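Local atomic coordinates of SusD homolog (PDB entry 4F53), a protein that probably binds mucin O-glycans at the bacterial surface, as a member of the SusD/RagB family of TPR-like outer membrane lipoproteins. Residues 282-296 against 315-327. Sequence-based numbering, arbitrary orientation.
Sequences YYDKSTFGTVSGNAY and NSWSQGSSCMKVT
Trp-317 lies flat against Ser-292, beside the short helix 288-291, where two irregular segments of this SusD-like, largely helical fold run antiparallel and meet in a single beta bridge, Tyr-283 with Met-324. CB of Ser-292 sits over the indole face, 3.4 Å from the centroid of the six-membered ring and 7° off its normal, a CH-pi contact. Serine suits this place because it is small enough to let the ring close in, while its OG turns away to give a 2.7 Å hydrogen bond to Phe-288 O and to accept one from Tyr-296 N. Val-291, with CG1 anti to the backbone N (chi1 161°), brings that methyl to Trp-317 CB at 3.8 Å, and Ala-295 CB meets CH2 at the far end of the indole. Were Trp-317 cut back to an alanine, Ser-292 CB and the methyl of Ala-295 would probably lose the indole they rest on, leaving a gap beside Val-291 and Ser-292. Further along, the Phe-288 ring carries Gly-320 O over the centre of one face, with Trp-317 O in plane at its edge. Gly-320 suits this place because any CB would run into Phe-288 CD1. The same Gly-320 O receives the N-H of Thr-287 in its carbonyl plane, on a lone pair, at 2.7 Å. Strand 261-263 and helix 250-257 pack against the side chain of Met-324, present as selenomethionine. At this end Asp-284 and Lys-325 cross at about a right angle in a salt bridge, OD1 to NZ 3.4 Å, the flexible lysine bending at chi3 to reach it. Between the two ends, Ser-322 OG donates to Asp-284 O in the carbonyl plane, 2.7 Å away.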
loop_
_atom_site.group_PDB
_atom_site.type_symbol
_atom_site.label_atom_id
_atom_site.label_comp_id
_atom_site.label_asym_id
_atom_site.label_seq_id
_atom_site.Cartn_x
_atom_site.Cartn_y
_atom_site.Cartn_z
ATOM N N TYR A 282 -5.968 -1.483 -16.181
ATOM C CA TYR A 282 -5.138 -0.596 -15.346
ATOM C C TYR A 282 -4.630 0.641 -16.050
ATOM O O TYR A 282 -4.562 1.710 -15.443
ATOM C CB TYR A 282 -3.894 -1.352 -14.844
ATOM C CG TYR A 282 -4.117 -2.432 -13.815
ATOM C CD1 TYR A 282 -5.402 -2.747 -13.366
ATOM C CD2 TYR A 282 -3.045 -3.104 -13.241
ATOM C CE1 TYR A 282 -5.604 -3.682 -12.352
ATOM C CE2 TYR A 282 -3.239 -4.049 -12.235
ATOM C CZ TYR A 282 -4.521 -4.339 -11.803
ATOM O OH TYR A 282 -4.729 -5.277 -10.834
ATOM N N TYR A 283 -4.169 0.490 -17.294
ATOM C CA TYR A 283 -3.546 1.624 -17.933
ATOM C C TYR A 283 -3.659 1.568 -19.438
ATOM O O TYR A 283 -4.184 0.612 -19.989
ATOM C CB TYR A 283 -2.052 1.721 -17.491
ATOM C CG TYR A 283 -1.290 0.407 -17.433
ATOM C CD1 TYR A 283 -0.876 -0.236 -18.597
ATOM C CD2 TYR A 283 -0.957 -0.177 -16.211
ATOM C CE1 TYR A 283 -0.171 -1.436 -18.548
ATOM C CE2 TYR A 283 -0.274 -1.387 -16.152
ATOM C CZ TYR A 283 0.139 -2.000 -17.322
ATOM O OH TYR A 283 0.891 -3.140 -17.278
ATOM N N ASP A 284 -3.144 2.610 -20.105
ATOM C CA ASP A 284 -3.183 2.736 -21.549
ATOM C C ASP A 284 -1.826 2.509 -22.178
ATOM O O ASP A 284 -0.807 2.547 -21.503
ATOM C CB ASP A 284 -3.671 4.146 -21.926
ATOM C CG ASP A 284 -5.162 4.372 -21.757
ATOM O OD1 ASP A 284 -5.939 3.535 -22.232
ATOM O OD2 ASP A 284 -5.544 5.454 -21.272
ATOM N N LYS A 285 -1.815 2.322 -23.500
ATOM C CA LYS A 285 -0.576 2.231 -24.259
ATOM C C LYS A 285 0.067 3.632 -24.283
ATOM O O LYS A 285 -0.584 4.651 -23.989
ATOM C CB LYS A 285 -0.825 1.683 -25.671
ATOM C CG LYS A 285 -1.329 0.244 -25.652
ATOM C CD LYS A 285 -1.114 -0.441 -26.971
ATOM C CE LYS A 285 -1.781 -1.794 -26.982
ATOM N NZ LYS A 285 -1.691 -2.436 -28.317
ATOM N N SER A 286 1.355 3.658 -24.554
ATOM C CA SER A 286 2.165 4.872 -24.626
ATOM C C SER A 286 1.627 5.849 -25.697
ATOM O O SER A 286 0.926 5.432 -26.614
ATOM C CB SER A 286 3.611 4.495 -24.918
ATOM O OG SER A 286 3.690 3.796 -26.149
ATOM N N THR A 287 1.924 7.154 -25.549
ATOM C CA THR A 287 1.465 8.204 -26.463
ATOM C C THR A 287 2.681 9.067 -26.878
ATOM O O THR A 287 2.617 10.306 -26.858
ATOM C CB THR A 287 0.352 9.046 -25.773
ATOM O OG1 THR A 287 0.927 9.679 -24.636
ATOM C CG2 THR A 287 -0.859 8.217 -25.316
ATOM N N PHE A 288 3.812 8.401 -27.194
ATOM C CA PHE A 288 5.052 9.076 -27.574
ATOM C C PHE A 288 4.886 9.909 -28.860
ATOM O O PHE A 288 5.472 10.983 -28.954
ATOM C CB PHE A 288 6.209 8.082 -27.710
ATOM C CG PHE A 288 6.627 7.466 -26.398
ATOM C CD1 PHE A 288 7.073 8.260 -25.351
ATOM C CD2 PHE A 288 6.580 6.090 -26.209
ATOM C CE1 PHE A 288 7.468 7.691 -24.145
ATOM C CE2 PHE A 288 6.979 5.525 -25.002
ATOM C CZ PHE A 288 7.417 6.329 -23.978
ATOM N N GLY A 289 4.076 9.430 -29.803
ATOM C CA GLY A 289 3.796 10.144 -31.038
ATOM C C GLY A 289 3.119 11.481 -30.804
ATOM O O GLY A 289 3.462 12.472 -31.448
ATOM N N THR A 290 2.176 11.526 -29.862
ATOM C CA THR A 290 1.449 12.734 -29.452
ATOM C C THR A 290 2.436 13.738 -28.822
ATOM O O THR A 290 2.613 14.833 -29.339
ATOM C CB THR A 290 0.325 12.349 -28.461
ATOM O OG1 THR A 290 -0.423 11.257 -28.998
ATOM C CG2 THR A 290 -0.609 13.519 -28.115
ATOM N N VAL A 291 3.094 13.330 -27.740
ATOM C CA VAL A 291 4.070 14.097 -26.968
ATOM C C VAL A 291 5.243 14.617 -27.871
ATOM O O VAL A 291 5.675 15.765 -27.720
ATOM C CB VAL A 291 4.554 13.187 -25.795
ATOM C CG1 VAL A 291 5.860 13.662 -25.194
ATOM C CG2 VAL A 291 3.477 13.074 -24.715
ATOM N N SER A 292 5.716 13.785 -28.810
ATOM C CA SER A 292 6.840 14.105 -29.683
ATOM C C SER A 292 6.468 14.972 -30.892
ATOM O O SER A 292 7.367 15.358 -31.649
ATOM C CB SER A 292 7.480 12.821 -30.195
ATOM O OG SER A 292 6.635 12.140 -31.106
ATOM N N GLY A 293 5.170 15.213 -31.100
ATOM C CA GLY A 293 4.675 15.922 -32.270
ATOM C C GLY A 293 4.969 15.117 -33.525
ATOM O O GLY A 293 5.299 15.680 -34.578
ATOM N N ASN A 294 4.898 13.774 -33.392
ATOM C CA ASN A 294 5.139 12.747 -34.409
ATOM C C ASN A 294 6.614 12.612 -34.807
ATOM O O ASN A 294 6.908 11.960 -35.811
ATOM C CB ASN A 294 4.256 12.929 -35.640
ATOM C CG ASN A 294 2.922 12.270 -35.451
ATOM O OD1 ASN A 294 1.946 12.902 -35.029
ATOM N ND2 ASN A 294 2.883 10.959 -35.669
ATOM N N ALA A 295 7.544 13.129 -33.978
ATOM C CA ALA A 295 8.982 12.964 -34.232
ATOM C C ALA A 295 9.452 11.562 -33.775
ATOM O O ALA A 295 10.490 11.088 -34.237
ATOM C CB ALA A 295 9.776 14.057 -33.535
ATOM N N TYR A 296 8.670 10.894 -32.888
ATOM C CA TYR A 296 8.944 9.550 -32.360
ATOM C C TYR A 296 8.909 8.499 -33.489
ATOM O O TYR A 296 7.922 8.418 -34.230
ATOM C CB TYR A 296 7.927 9.211 -31.263
ATOM C CG TYR A 296 8.068 7.826 -30.673
ATOM C CD1 TYR A 296 9.162 7.492 -29.874
ATOM C CD2 TYR A 296 7.076 6.865 -30.859
ATOM C CE1 TYR A 296 9.296 6.216 -29.332
ATOM C CE2 TYR A 296 7.164 5.611 -30.258
ATOM C CZ TYR A 296 8.289 5.280 -29.516
ATOM O OH TYR A 296 8.397 4.027 -28.963
ATOM N N ASN A 315 14.022 12.506 -19.934
ATOM C CA ASN A 315 13.926 12.710 -21.379
ATOM C C ASN A 315 12.645 13.541 -21.586
ATOM O O ASN A 315 11.669 13.296 -20.865
ATOM C CB ASN A 315 13.871 11.364 -22.096
ATOM C CG ASN A 315 15.216 10.732 -22.335
ATOM O OD1 ASN A 315 16.215 11.403 -22.619
ATOM N ND2 ASN A 315 15.251 9.416 -22.290
ATOM N N SER A 316 12.655 14.551 -22.470
ATOM C CA SER A 316 11.492 15.450 -22.661
ATOM C C SER A 316 10.190 14.743 -23.104
ATOM O O SER A 316 9.126 15.354 -22.983
ATOM C CB SER A 316 11.810 16.574 -23.645
ATOM O OG SER A 316 12.025 16.065 -24.949
ATOM N N TRP A 317 10.262 13.497 -23.607
ATOM C CA TRP A 317 9.065 12.774 -24.057
ATOM C C TRP A 317 8.553 11.761 -23.034
ATOM O O TRP A 317 7.635 11.003 -23.350
ATOM C CB TRP A 317 9.308 12.072 -25.410
ATOM C CG TRP A 317 9.671 12.994 -26.543
ATOM C CD1 TRP A 317 9.578 14.356 -26.563
ATOM C CD2 TRP A 317 10.181 12.608 -27.822
ATOM N NE1 TRP A 317 10.055 14.843 -27.747
ATOM C CE2 TRP A 317 10.415 13.791 -28.552
ATOM C CE3 TRP A 317 10.448 11.371 -28.433
ATOM C CZ2 TRP A 317 10.913 13.778 -29.866
ATOM C CZ3 TRP A 317 10.961 11.357 -29.723
ATOM C CH2 TRP A 317 11.191 12.549 -30.426
ATOM N N SER A 318 9.090 11.797 -21.791
ATOM C CA SER A 318 8.753 10.892 -20.675
ATOM C C SER A 318 7.261 10.764 -20.356
ATOM O O SER A 318 6.839 9.694 -19.906
ATOM C CB SER A 318 9.478 11.313 -19.400
ATOM O OG SER A 318 10.866 11.131 -19.581
ATOM N N GLN A 319 6.460 11.821 -20.574
ATOM C CA GLN A 319 5.023 11.741 -20.246
ATOM C C GLN A 319 4.246 10.951 -21.327
ATOM O O GLN A 319 3.091 10.621 -21.112
ATOM C CB GLN A 319 4.424 13.117 -19.967
ATOM C CG GLN A 319 5.095 13.804 -18.763
ATOM C CD GLN A 319 4.609 15.209 -18.497
ATOM O OE1 GLN A 319 3.926 15.832 -19.310
ATOM N NE2 GLN A 319 4.921 15.729 -17.325
ATOM N N GLY A 320 4.934 10.540 -22.396
ATOM C CA GLY A 320 4.397 9.651 -23.415
ATOM C C GLY A 320 4.303 8.212 -22.908
ATOM O O GLY A 320 3.672 7.377 -23.550
ATOM N N SER A 321 4.924 7.899 -21.743
ATOM C CA SER A 321 4.882 6.584 -21.073
ATOM C C SER A 321 3.447 6.231 -20.715
ATOM O O SER A 321 2.623 7.139 -20.567
ATOM C CB SER A 321 5.746 6.589 -19.811
ATOM O OG SER A 321 7.085 6.926 -20.129
ATOM N N SER A 322 3.148 4.925 -20.566
ATOM C CA SER A 322 1.815 4.423 -20.184
ATOM C C SER A 322 1.291 5.152 -18.952
ATOM O O SER A 322 2.027 5.392 -17.990
ATOM C CB SER A 322 1.839 2.916 -19.937
ATOM O OG SER A 322 1.819 2.220 -21.174
ATOM N N CYS A 323 0.021 5.554 -19.039
ATOM C CA CYS A 323 -0.709 6.317 -18.036
ATOM C C CYS A 323 -1.877 5.490 -17.517
ATOM O O CYS A 323 -2.534 4.783 -18.286
ATOM C CB CYS A 323 -1.188 7.628 -18.654
ATOM S SG CYS A 323 -1.950 8.775 -17.477
HETATM N N MSE A 324 -2.161 5.617 -16.205
HETATM C CA MSE A 324 -3.282 4.922 -15.557
HETATM C C MSE A 324 -4.581 5.260 -16.256
HETATM O O MSE A 324 -4.766 6.398 -16.700
HETATM C CB MSE A 324 -3.349 5.334 -14.073
HETATM C CG MSE A 324 -4.350 4.575 -13.216
HETATM SE SE MSE A 324 -4.112 5.141 -11.348
HETATM C CE MSE A 324 -5.652 4.240 -10.550
ATOM N N LYS A 325 -5.463 4.262 -16.379
ATOM C CA LYS A 325 -6.822 4.421 -16.914
ATOM C C LYS A 325 -7.648 4.828 -15.719
ATOM O O LYS A 325 -7.778 4.035 -14.783
ATOM C CB LYS A 325 -7.310 3.105 -17.563
ATOM C CG LYS A 325 -8.294 3.302 -18.698
ATOM C CD LYS A 325 -8.590 2.005 -19.450
ATOM C CE LYS A 325 -7.450 1.613 -20.366
ATOM N NZ LYS A 325 -7.917 0.828 -21.550
ATOM N N VAL A 326 -8.078 6.090 -15.643
ATOM C CA VAL A 326 -8.776 6.563 -14.428
ATOM C C VAL A 326 -9.619 7.780 -14.732
ATOM O O VAL A 326 -9.187 8.640 -15.503
ATOM C CB VAL A 326 -7.754 6.839 -13.259
ATOM C CG1 VAL A 326 -6.691 7.883 -13.634
ATOM C CG2 VAL A 326 -8.441 7.175 -11.924
ATOM N N THR A 327 -10.821 7.851 -14.131
ATOM C CA THR A 327 -11.702 9.020 -14.216
ATOM C C THR A 327 -11.918 9.597 -12.799
ATOM O O THR A 327 -11.623 8.936 -11.801
ATOM C CB THR A 327 -13.036 8.748 -14.917
ATOM O OG1 THR A 327 -13.908 8.051 -14.050
ATOM C CG2 THR A 327 -12.884 8.050 -16.238
HETATM O O HOH W 1 -6.715 1.856 -13.126
HETATM O O HOH W 2 -5.246 7.033 -19.331
HETATM O O HOH W 3 -0.928 6.257 -21.907
HETATM O O HOH W 4 0.809 8.563 -21.965
#